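Local coordinates for minor capsid protein (PDB 6G42) that forms the penton of the mavirus capsid, assembling as a pentamer of subunits that each carry a single jelly-roll fold, at residues C[209-217]-C[263-271]; C[199-208]-C[233-242]. All coordinates share one frame; numbering follows the deposited sequence. Where two conformers were deposited one is given.

Contact 1 (C[209-217]-C[263-271]); sequences NDLPVSYEL and HNILQTNFN
Pro-212 lies against Phe-270, with CG of the proline 3.4 Å from CD1 of the ring and its CD off-centre to the ring. Leu-211 adds to the same aromatic side chain: its CD1 stands over a face of Phe-270, 4.2 Å from the ring centroid in a CH-pi contact. Phe-270 has CG placed between its backbone N and carbonyl carbon (chi1 67°), a rotamer that turns the ring toward Leu-211 and Pro-212. Around the proline, Gln-267 closes another side, OE1 lying 3.5 Å from Pro-212 CB.

Two backbone hydrogen bonds flank the single bridge between Val-213 and Ile-265. Leu-266 N donates to Pro-212 O at 3.1 Å, and Ser-214 N donates to Asn-264 O at 2.9 Å. Val-213 points its CB away from the partner segment, yet CG2, anti to the backbone N, comes back to within 3.6 Å of His-263 CB.

Farther along, Glu-216 OE2 approaches the His-263 ring at its edge, 3.3 Å from CE1, with carboxylate and ring planes 42° apart. This carboxylate is engaged mainly across the subunit boundary, by Lys-300 (a salt bridge) and Asn-12 of a second subunit; the Asn-264 amide likewise bonds to backbone atoms of Lys-6 and Tyr-8 there. An inverse gamma turn centred on Pro-212 thus meets the end of strand 248-264 through an isolated beta bridge, an irregular edge of the jelly-roll beside the subunit interface.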
loop_
_atom_site.group_PDB
_atom_site.type_symbol
_atom_site.label_atom_id
_atom_site.label_comp_id
_atom_site.label_asym_id
_atom_site.label_seq_id
_atom_site.Cartn_x
_atom_site.Cartn_y
_atom_site.Cartn_z
ATOM N N ASN C 209 -27.613 -9.646 -22.698
ATOM C CA ASN C 209 -28.258 -9.660 -24.029
ATOM C C ASN C 209 -29.589 -8.884 -24.109
ATOM O O ASN C 209 -29.995 -8.493 -25.203
ATOM C CB ASN C 209 -28.421 -11.094 -24.582
ATOM C CG ASN C 209 -29.131 -12.040 -23.621
ATOM O OD1 ASN C 209 -29.849 -11.615 -22.717
ATOM N ND2 ASN C 209 -28.921 -13.340 -23.815
ATOM N N ASP C 210 -30.251 -8.659 -22.971
ATOM C CA ASP C 210 -31.596 -8.032 -22.951
ATOM C C ASP C 210 -31.839 -6.847 -21.976
ATOM O O ASP C 210 -32.984 -6.403 -21.821
ATOM C CB ASP C 210 -32.654 -9.120 -22.723
ATOM C CG ASP C 210 -32.517 -9.812 -21.373
ATOM O OD1 ASP C 210 -31.465 -9.656 -20.707
ATOM O OD2 ASP C 210 -33.469 -10.526 -20.983
ATOM N N LEU C 211 -30.788 -6.336 -21.331
ATOM C CA LEU C 211 -30.909 -5.136 -20.492
ATOM C C LEU C 211 -30.849 -3.906 -21.393
ATOM O O LEU C 211 -29.870 -3.744 -22.120
ATOM C CB LEU C 211 -29.778 -5.063 -19.463
ATOM C CG LEU C 211 -29.764 -3.866 -18.496
ATOM C CD1 LEU C 211 -30.931 -3.897 -17.524
ATOM C CD2 LEU C 211 -28.459 -3.841 -17.722
ATOM N N PRO C 212 -31.886 -3.039 -21.358
ATOM C CA PRO C 212 -31.838 -1.831 -22.188
ATOM C C PRO C 212 -30.808 -0.822 -21.660
ATOM O O PRO C 212 -31.130 0.093 -20.891
ATOM C CB PRO C 212 -33.274 -1.300 -22.134
ATOM C CG PRO C 212 -33.827 -1.828 -20.859
ATOM C CD PRO C 212 -33.163 -3.152 -20.625
ATOM N N VAL C 213 -29.568 -1.032 -22.086
ATOM C CA VAL C 213 -28.424 -0.243 -21.657
ATOM C C VAL C 213 -27.633 0.190 -22.894
ATOM O O VAL C 213 -27.644 -0.495 -23.922
ATOM C CB VAL C 213 -27.548 -1.047 -20.659
ATOM C CG1 VAL C 213 -26.828 -2.205 -21.341
ATOM C CG2 VAL C 213 -26.554 -0.147 -19.948
ATOM N N SER C 214 -26.951 1.323 -22.790
ATOM C CA SER C 214 -26.147 1.833 -23.895
ATOM C C SER C 214 -24.975 0.896 -24.170
ATOM O O SER C 214 -24.348 0.385 -23.243
ATOM C CB SER C 214 -25.646 3.241 -23.582
ATOM O OG SER C 214 -25.212 3.884 -24.762
ATOM N N TYR C 215 -24.700 0.668 -25.448
ATOM C CA TYR C 215 -23.636 -0.233 -25.877
ATOM C C TYR C 215 -22.323 0.535 -25.867
ATOM O O TYR C 215 -22.317 1.747 -26.017
ATOM C CB TYR C 215 -23.900 -0.743 -27.301
ATOM C CG TYR C 215 -25.024 -1.767 -27.457
ATOM C CD1 TYR C 215 -26.347 -1.460 -27.100
ATOM C CD2 TYR C 215 -24.773 -3.036 -28.002
ATOM C CE1 TYR C 215 -27.371 -2.387 -27.258
ATOM C CE2 TYR C 215 -25.794 -3.967 -28.164
ATOM C CZ TYR C 215 -27.090 -3.639 -27.790
ATOM O OH TYR C 215 -28.106 -4.555 -27.946
ATOM N N GLU C 216 -21.218 -0.179 -25.684
ATOM C CA GLU C 216 -19.880 0.387 -25.887
ATOM C C GLU C 216 -19.509 0.214 -27.359
ATOM O O GLU C 216 -19.958 -0.733 -28.004
ATOM C CB GLU C 216 -18.829 -0.299 -24.997
ATOM C CG GLU C 216 -19.068 -0.184 -23.486
ATOM C CD GLU C 216 -17.818 -0.455 -22.647
ATOM O OE1 GLU C 216 -16.870 -1.095 -23.142
ATOM O OE2 GLU C 216 -17.770 -0.036 -21.474
ATOM N N LEU C 217 -18.688 1.125 -27.879
ATOM C CA LEU C 217 -18.275 1.105 -29.290
ATOM C C LEU C 217 -17.015 0.264 -29.442
ATOM O O LEU C 217 -16.044 0.496 -28.730
ATOM C CB LEU C 217 -18.023 2.527 -29.809
ATOM C CG LEU C 217 -19.118 3.579 -29.574
ATOM C CD1 LEU C 217 -18.729 4.885 -30.254
ATOM C CD2 LEU C 217 -20.485 3.118 -30.058
ATOM N N HIS C 263 -23.131 3.527 -17.075
ATOM C CA HIS C 263 -23.759 3.282 -18.380
ATOM C C HIS C 263 -25.184 3.788 -18.363
ATOM O O HIS C 263 -25.875 3.648 -17.356
ATOM C CB HIS C 263 -23.746 1.797 -18.706
ATOM C CG HIS C 263 -22.373 1.248 -18.875
ATOM N ND1 HIS C 263 -21.631 1.457 -20.015
ATOM C CD2 HIS C 263 -21.588 0.534 -18.037
ATOM C CE1 HIS C 263 -20.450 0.882 -19.879
ATOM N NE2 HIS C 263 -20.400 0.312 -18.689
ATOM N N ASN C 264 -25.618 4.375 -19.473
ATOM C CA ASN C 264 -26.964 4.941 -19.571
ATOM C C ASN C 264 -28.001 3.838 -19.751
ATOM O O ASN C 264 -27.818 2.946 -20.579
ATOM C CB ASN C 264 -27.046 5.915 -20.744
ATOM C CG ASN C 264 -26.326 7.223 -20.475
ATOM O OD1 ASN C 264 -25.297 7.518 -21.089
ATOM N ND2 ASN C 264 -26.873 8.023 -19.561
ATOM N N ILE C 265 -29.071 3.897 -18.962
ATOM C CA ILE C 265 -30.248 3.055 -19.179
ATOM C C ILE C 265 -31.146 3.788 -20.177
ATOM O O ILE C 265 -31.530 4.937 -19.945
ATOM C CB ILE C 265 -31.013 2.763 -17.865
ATOM C CG1 ILE C 265 -30.147 1.933 -16.900
ATOM C CG2 ILE C 265 -32.336 2.043 -18.129
ATOM C CD1 ILE C 265 -29.784 0.531 -17.371
ATOM N N LEU C 266 -31.476 3.104 -21.275
ATOM C CA LEU C 266 -32.254 3.682 -22.375
ATOM C C LEU C 266 -33.771 3.581 -22.167
ATOM O O LEU C 266 -34.510 4.475 -22.595
ATOM C CB LEU C 266 -31.854 3.028 -23.704
ATOM C CG LEU C 266 -30.355 3.033 -24.049
ATOM C CD1 LEU C 266 -30.100 2.222 -25.312
ATOM C CD2 LEU C 266 -29.789 4.440 -24.201
ATOM N N GLN C 267 -34.221 2.508 -21.509
ATOM C CA GLN C 267 -35.651 2.256 -21.266
ATOM C C GLN C 267 -35.921 1.982 -19.788
ATOM O O GLN C 267 -35.181 1.246 -19.151
ATOM C CB GLN C 267 -36.136 1.057 -22.088
ATOM C CG GLN C 267 -35.697 1.068 -23.544
ATOM C CD GLN C 267 -36.282 -0.085 -24.340
ATOM O OE1 GLN C 267 -35.553 -0.972 -24.783
ATOM N NE2 GLN C 267 -37.601 -0.078 -24.528
ATOM N N THR C 268 -36.997 2.561 -19.268
ATOM C CA THR C 268 -37.381 2.447 -17.855
ATOM C C THR C 268 -38.424 1.366 -17.551
ATOM O O THR C 268 -38.637 1.023 -16.386
ATOM C CB THR C 268 -37.965 3.783 -17.353
ATOM O OG1 THR C 268 -39.006 4.218 -18.242
ATOM C CG2 THR C 268 -36.886 4.850 -17.288
ATOM N N ASN C 269 -39.069 0.833 -18.586
ATOM C CA ASN C 269 -40.249 -0.038 -18.420
ATOM C C ASN C 269 -39.964 -1.536 -18.196
ATOM O O ASN C 269 -40.903 -2.317 -18.034
ATOM C CB ASN C 269 -41.204 0.138 -19.617
ATOM C CG ASN C 269 -40.683 -0.509 -20.899
ATOM O OD1 ASN C 269 -39.493 -0.425 -21.211
ATOM N ND2 ASN C 269 -41.577 -1.149 -21.652
ATOM N N PHE C 270 -38.690 -1.927 -18.174
ATOM C CA PHE C 270 -38.321 -3.350 -18.101
ATOM C C PHE C 270 -38.584 -3.990 -16.738
ATOM O O PHE C 270 -38.673 -3.321 -15.707
ATOM C CB PHE C 270 -36.867 -3.607 -18.547
ATOM C CG PHE C 270 -35.821 -3.027 -17.632
ATOM C CD1 PHE C 270 -35.320 -1.753 -17.856
ATOM C CD2 PHE C 270 -35.318 -3.762 -16.562
ATOM C CE1 PHE C 270 -34.355 -1.211 -17.024
ATOM C CE2 PHE C 270 -34.352 -3.224 -15.724
ATOM C CZ PHE C 270 -33.870 -1.946 -15.957
ATOM N N ASN C 271 -38.697 -5.311 -16.787
ATOM C CA ASN C 271 -39.114 -6.147 -15.663
ATOM C C ASN C 271 -38.084 -7.225 -15.282
ATOM O O ASN C 271 -37.966 -7.605 -14.113
ATOM C CB ASN C 271 -40.428 -6.808 -16.075
ATOM C CG ASN C 271 -41.171 -7.429 -14.923
ATOM O OD1 ASN C 271 -40.912 -7.136 -13.755
ATOM N ND2 ASN C 271 -42.127 -8.282 -15.252
#

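Contact 2 (C[199-208]-C[233-242]); sequences TPISHIVIES and VFLTNYKYLQ
Lys-239 sends its ammonium to a classic beta bulge, formed where Ser-202 and His-203 both lie opposite Tyr-280 of the next strand: NZ donates to Ser-202 OG at 2.8 Å. The lysine leaves with CG anti to the backbone N and bends at the next bond (chi2 72°), which brings NZ there. The same hydroxyl is hydrogen-bonded to Gln-298 of a second subunit. In one of the two conformers of His-203, CD of Lys-239 lies above a face of the imidazole, displaced toward the rim and 3.7 Å from its centroid, a CH-pi contact, and ND1 shares a hydrogen bond with Ser-202 OG.

The backbones run antiparallel. Ile-204 and Tyr-238 form a reciprocal hydrogen-bonded pair, Tyr-240 N binds Ser-202 O, and Leu-235 N donates to Ile-206 O at 2.8 Å; the link from Ile-206 N to Thr-236 O is weak. On the face with His-203, Val-205 sets CG1 3.5 Å from CD2 of Phe-234. The face with Ile-204 and Tyr-238 also carries Ile-206, whose CD1 touches CG2 of Thr-236 at 3.8 Å; strand 49-62 covers this pair through Val-53.

At the start of strand 201-207, Ile-201 CG2 lies 3.7 Å from CD2 of Tyr-240, just past strand 236-239. The hydroxyl of Tyr-240 donates to Gln-242 OE1 at 2.7 Å, and that same oxygen accepts a hydrogen bond from a water, which in turn accepts one from Thr-199 OG1. Thr-199 OG1 also accepts from Ile-201 N, closing an ST turn at the end of this bulged antiparallel pair in a jelly-roll sheet.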
loop_
_atom_site.group_PDB
_atom_site.type_symbol
_atom_site.label_atom_id
_atom_site.label_comp_id
_atom_site.label_asym_id
_atom_site.label_seq_id
_atom_site.Cartn_x
_atom_site.Cartn_y
_atom_site.Cartn_z
ATOM N N THR C 199 0.295 -15.193 -18.383
ATOM C CA THR C 199 -1.161 -15.299 -18.234
ATOM C C THR C 199 -1.907 -14.897 -19.516
ATOM O O THR C 199 -1.670 -13.814 -20.063
ATOM C CB THR C 199 -1.715 -14.497 -17.025
ATOM O OG1 THR C 199 -3.140 -14.641 -16.976
ATOM C CG2 THR C 199 -1.375 -12.998 -17.091
ATOM N N PRO C 200 -2.810 -15.771 -19.999
ATOM C CA PRO C 200 -3.611 -15.427 -21.159
ATOM C C PRO C 200 -4.815 -14.547 -20.825
ATOM O O PRO C 200 -5.473 -14.066 -21.744
ATOM C CB PRO C 200 -4.091 -16.789 -21.646
ATOM C CG PRO C 200 -4.268 -17.568 -20.393
ATOM C CD PRO C 200 -3.176 -17.101 -19.472
ATOM N N ILE C 201 -5.095 -14.341 -19.536
ATOM C CA ILE C 201 -6.311 -13.667 -19.098
ATOM C C ILE C 201 -6.078 -12.170 -18.935
ATOM O O ILE C 201 -5.212 -11.748 -18.161
ATOM C CB ILE C 201 -6.833 -14.280 -17.785
ATOM C CG1 ILE C 201 -7.041 -15.783 -18.000
ATOM C CG2 ILE C 201 -8.128 -13.593 -17.336
ATOM C CD1 ILE C 201 -7.560 -16.540 -16.811
ATOM N N SER C 202 -6.884 -11.388 -19.654
ATOM C CA SER C 202 -6.794 -9.926 -19.667
ATOM C C SER C 202 -7.865 -9.269 -18.796
ATOM O O SER C 202 -7.541 -8.591 -17.823
ATOM C CB SER C 202 -6.907 -9.412 -21.100
ATOM O OG SER C 202 -7.085 -8.006 -21.130
ATOM N N HIS C 203 -9.126 -9.491 -19.162
ATOM C CA HIS C 203 -10.282 -8.855 -18.517
ATOM C C HIS C 203 -11.352 -9.891 -18.172
ATOM O O HIS C 203 -11.389 -10.968 -18.768
ATOM C CB HIS C 203 -10.897 -7.803 -19.446
ATOM C CG HIS C 203 -10.245 -6.454 -19.376
ATOM N ND1 HIS C 203 -9.199 -6.082 -20.193
ATOM C CD2 HIS C 203 -10.522 -5.373 -18.609
ATOM C CE1 HIS C 203 -8.851 -4.837 -19.920
ATOM N NE2 HIS C 203 -9.636 -4.385 -18.961
ATOM N N ILE C 204 -12.197 -9.558 -17.194
ATOM C CA ILE C 204 -13.400 -10.332 -16.855
ATOM C C ILE C 204 -14.535 -9.318 -16.858
ATOM O O ILE C 204 -14.467 -8.297 -16.173
ATOM C CB ILE C 204 -13.314 -11.003 -15.463
ATOM C CG1 ILE C 204 -12.206 -12.065 -15.444
ATOM C CG2 ILE C 204 -14.654 -11.638 -15.084
ATOM C CD1 ILE C 204 -11.868 -12.595 -14.066
ATOM N N VAL C 205 -15.580 -9.635 -17.612
ATOM C CA VAL C 205 -16.643 -8.699 -17.946
ATOM C C VAL C 205 -17.980 -9.277 -17.507
ATOM O O VAL C 205 -18.166 -10.490 -17.520
ATOM C CB VAL C 205 -16.660 -8.467 -19.477
ATOM C CG1 VAL C 205 -17.932 -7.769 -19.944
ATOM C CG2 VAL C 205 -15.436 -7.674 -19.911
ATOM N N ILE C 206 -18.896 -8.391 -17.118
ATOM C CA ILE C 206 -20.321 -8.714 -16.972
ATOM C C ILE C 206 -21.056 -8.134 -18.184
ATOM O O ILE C 206 -20.980 -6.927 -18.429
ATOM C CB ILE C 206 -20.921 -8.113 -15.684
ATOM C CG1 ILE C 206 -20.257 -8.738 -14.454
ATOM C CG2 ILE C 206 -22.433 -8.333 -15.637
ATOM C CD1 ILE C 206 -20.624 -8.087 -13.135
ATOM N N GLU C 207 -21.764 -8.997 -18.921
ATOM C CA GLU C 207 -22.576 -8.593 -20.090
ATOM C C GLU C 207 -24.039 -9.051 -19.995
ATOM O O GLU C 207 -24.387 -9.908 -19.174
ATOM C CB GLU C 207 -21.929 -9.057 -21.410
ATOM C CG GLU C 207 -21.495 -10.516 -21.484
ATOM C CD GLU C 207 -20.708 -10.845 -22.749
ATOM O OE1 GLU C 207 -19.968 -9.979 -23.270
ATOM O OE2 GLU C 207 -20.810 -11.990 -23.228
ATOM N N SER C 208 -24.876 -8.447 -20.840
ATOM C CA SER C 208 -26.319 -8.695 -20.870
ATOM C C SER C 208 -26.857 -8.627 -22.294
ATOM O O SER C 208 -26.602 -7.654 -23.002
ATOM C CB SER C 208 -27.049 -7.656 -20.021
ATOM O OG SER C 208 -28.453 -7.861 -20.062
ATOM N N VAL C 233 -22.572 -4.824 -25.323
ATOM C CA VAL C 233 -23.057 -4.489 -23.983
ATOM C C VAL C 233 -22.053 -5.009 -22.961
ATOM O O VAL C 233 -21.838 -6.217 -22.851
ATOM C CB VAL C 233 -24.442 -5.103 -23.710
ATOM C CG1 VAL C 233 -24.916 -4.781 -22.300
ATOM C CG2 VAL C 233 -25.453 -4.595 -24.733
ATOM N N PHE C 234 -21.432 -4.075 -22.246
ATOM C CA PHE C 234 -20.431 -4.358 -21.223
ATOM C C PHE C 234 -20.841 -3.539 -19.999
ATOM O O PHE C 234 -20.886 -2.311 -20.078
ATOM C CB PHE C 234 -19.037 -3.909 -21.687
ATOM C CG PHE C 234 -18.425 -4.761 -22.776
ATOM C CD1 PHE C 234 -18.980 -4.817 -24.049
ATOM C CD2 PHE C 234 -17.242 -5.461 -22.547
ATOM C CE1 PHE C 234 -18.402 -5.582 -25.053
ATOM C CE2 PHE C 234 -16.658 -6.230 -23.549
ATOM C CZ PHE C 234 -17.238 -6.290 -24.803
ATOM N N LEU C 235 -21.144 -4.203 -18.883
ATOM C CA LEU C 235 -21.570 -3.521 -17.642
ATOM C C LEU C 235 -20.435 -3.171 -16.668
ATOM O O LEU C 235 -20.543 -2.202 -15.920
ATOM C CB LEU C 235 -22.641 -4.341 -16.927
ATOM C CG LEU C 235 -23.892 -4.662 -17.748
ATOM C CD1 LEU C 235 -24.952 -5.264 -16.840
ATOM C CD2 LEU C 235 -24.455 -3.446 -18.470
ATOM N N THR C 236 -19.379 -3.977 -16.659
ATOM C CA THR C 236 -18.123 -3.609 -15.998
ATOM C C THR C 236 -16.958 -4.377 -16.628
ATOM O O THR C 236 -17.157 -5.433 -17.228
ATOM C CB THR C 236 -18.174 -3.807 -14.454
ATOM O OG1 THR C 236 -17.034 -3.184 -13.839
ATOM C CG2 THR C 236 -18.221 -5.288 -14.067
ATOM N N ASN C 237 -15.761 -3.807 -16.497
ATOM C CA ASN C 237 -14.511 -4.390 -16.978
ATOM C C ASN C 237 -13.572 -4.540 -15.805
ATOM O O ASN C 237 -13.002 -3.547 -15.347
ATOM C CB ASN C 237 -13.826 -3.452 -17.964
ATOM C CG ASN C 237 -14.387 -3.546 -19.353
ATOM O OD1 ASN C 237 -15.602 -3.560 -19.546
ATOM N ND2 ASN C 237 -13.498 -3.573 -20.346
ATOM N N TYR C 238 -13.410 -5.758 -15.314
ATOM C CA TYR C 238 -12.421 -6.038 -14.280
ATOM C C TYR C 238 -11.142 -6.476 -14.975
ATOM O O TYR C 238 -11.140 -7.471 -15.684
ATOM C CB TYR C 238 -12.918 -7.132 -13.337
ATOM C CG TYR C 238 -11.940 -7.499 -12.253
ATOM C CD1 TYR C 238 -11.899 -6.788 -11.059
ATOM C CD2 TYR C 238 -11.056 -8.562 -12.414
ATOM C CE1 TYR C 238 -11.002 -7.123 -10.057
ATOM C CE2 TYR C 238 -10.153 -8.901 -11.418
ATOM C CZ TYR C 238 -10.132 -8.179 -10.240
ATOM O OH TYR C 238 -9.244 -8.506 -9.245
ATOM N N LYS C 239 -10.069 -5.717 -14.784
ATOM C CA LYS C 239 -8.749 -6.123 -15.241
ATOM C C LYS C 239 -8.202 -7.199 -14.312
ATOM O O LYS C 239 -8.193 -7.016 -13.098
ATOM C CB LYS C 239 -7.790 -4.933 -15.255
ATOM C CG LYS C 239 -6.432 -5.223 -15.886
ATOM C CD LYS C 239 -6.559 -5.373 -17.390
ATOM C CE LYS C 239 -5.308 -5.930 -18.032
ATOM N NZ LYS C 239 -5.606 -6.258 -19.451
ATOM N N TYR C 240 -7.740 -8.305 -14.887
ATOM C CA TYR C 240 -7.164 -9.403 -14.118
ATOM C C TYR C 240 -5.635 -9.389 -14.189
ATOM O O TYR C 240 -5.054 -9.046 -15.218
ATOM C CB TYR C 240 -7.716 -10.738 -14.611
ATOM C CG TYR C 240 -7.228 -11.918 -13.810
ATOM C CD1 TYR C 240 -7.750 -12.196 -12.548
ATOM C CD2 TYR C 240 -6.220 -12.748 -14.305
ATOM C CE1 TYR C 240 -7.287 -13.277 -11.802
ATOM C CE2 TYR C 240 -5.753 -13.822 -13.572
ATOM C CZ TYR C 240 -6.284 -14.085 -12.321
ATOM O OH TYR C 240 -5.811 -15.159 -11.606
ATOM N N LEU C 241 -5.003 -9.748 -13.076
ATOM C CA LEU C 241 -3.550 -9.899 -12.985
ATOM C C LEU C 241 -3.227 -11.206 -12.250
ATOM O O LEU C 241 -3.780 -11.470 -11.182
ATOM C CB LEU C 241 -2.945 -8.719 -12.232
ATOM C CG LEU C 241 -3.228 -7.328 -12.808
ATOM C CD1 LEU C 241 -2.866 -6.252 -11.793
ATOM C CD2 LEU C 241 -2.481 -7.108 -14.115
ATOM N N GLN C 242 -2.337 -12.011 -12.825
ATOM C CA GLN C 242 -1.908 -13.256 -12.201
ATOM C C GLN C 242 -0.761 -12.964 -11.232
ATOM O O GLN C 242 0.349 -12.626 -11.655
ATOM C CB GLN C 242 -1.490 -14.276 -13.261
ATOM C CG GLN C 242 -1.323 -15.703 -12.749
ATOM C CD GLN C 242 -2.614 -16.317 -12.214
ATOM O OE1 GLN C 242 -3.676 -16.210 -12.838
ATOM N NE2 GLN C 242 -2.525 -16.980 -11.055
HETATM O O HOH W 1 -3.871 -16.613 -15.413
#

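How the contacts relate
The centres of contact 1 and contact 2 are about 19 Å apart, yet their residues meet directly. His-263 NE2 comes to 3.0 Å from Phe-234 O, a packing approach, and CG1 of Val-213 rests on CG1 of Val-233; Tyr-215 CE2 touches CG2 of the same Val-233 at 3.5 Å. Along the chain the segments alternate: 199-208 runs straight on into 209-217, while 233-242 precedes 263-271. The centre of contact 2 lies about 10 Å from the centre of the chain, that of contact 1 about 29 Å. Both touch a second subunit of the pentamer: Lys-300 of that subunit, the salt-bridge partner in contact 1, also packs on Asn-237 of contact 2.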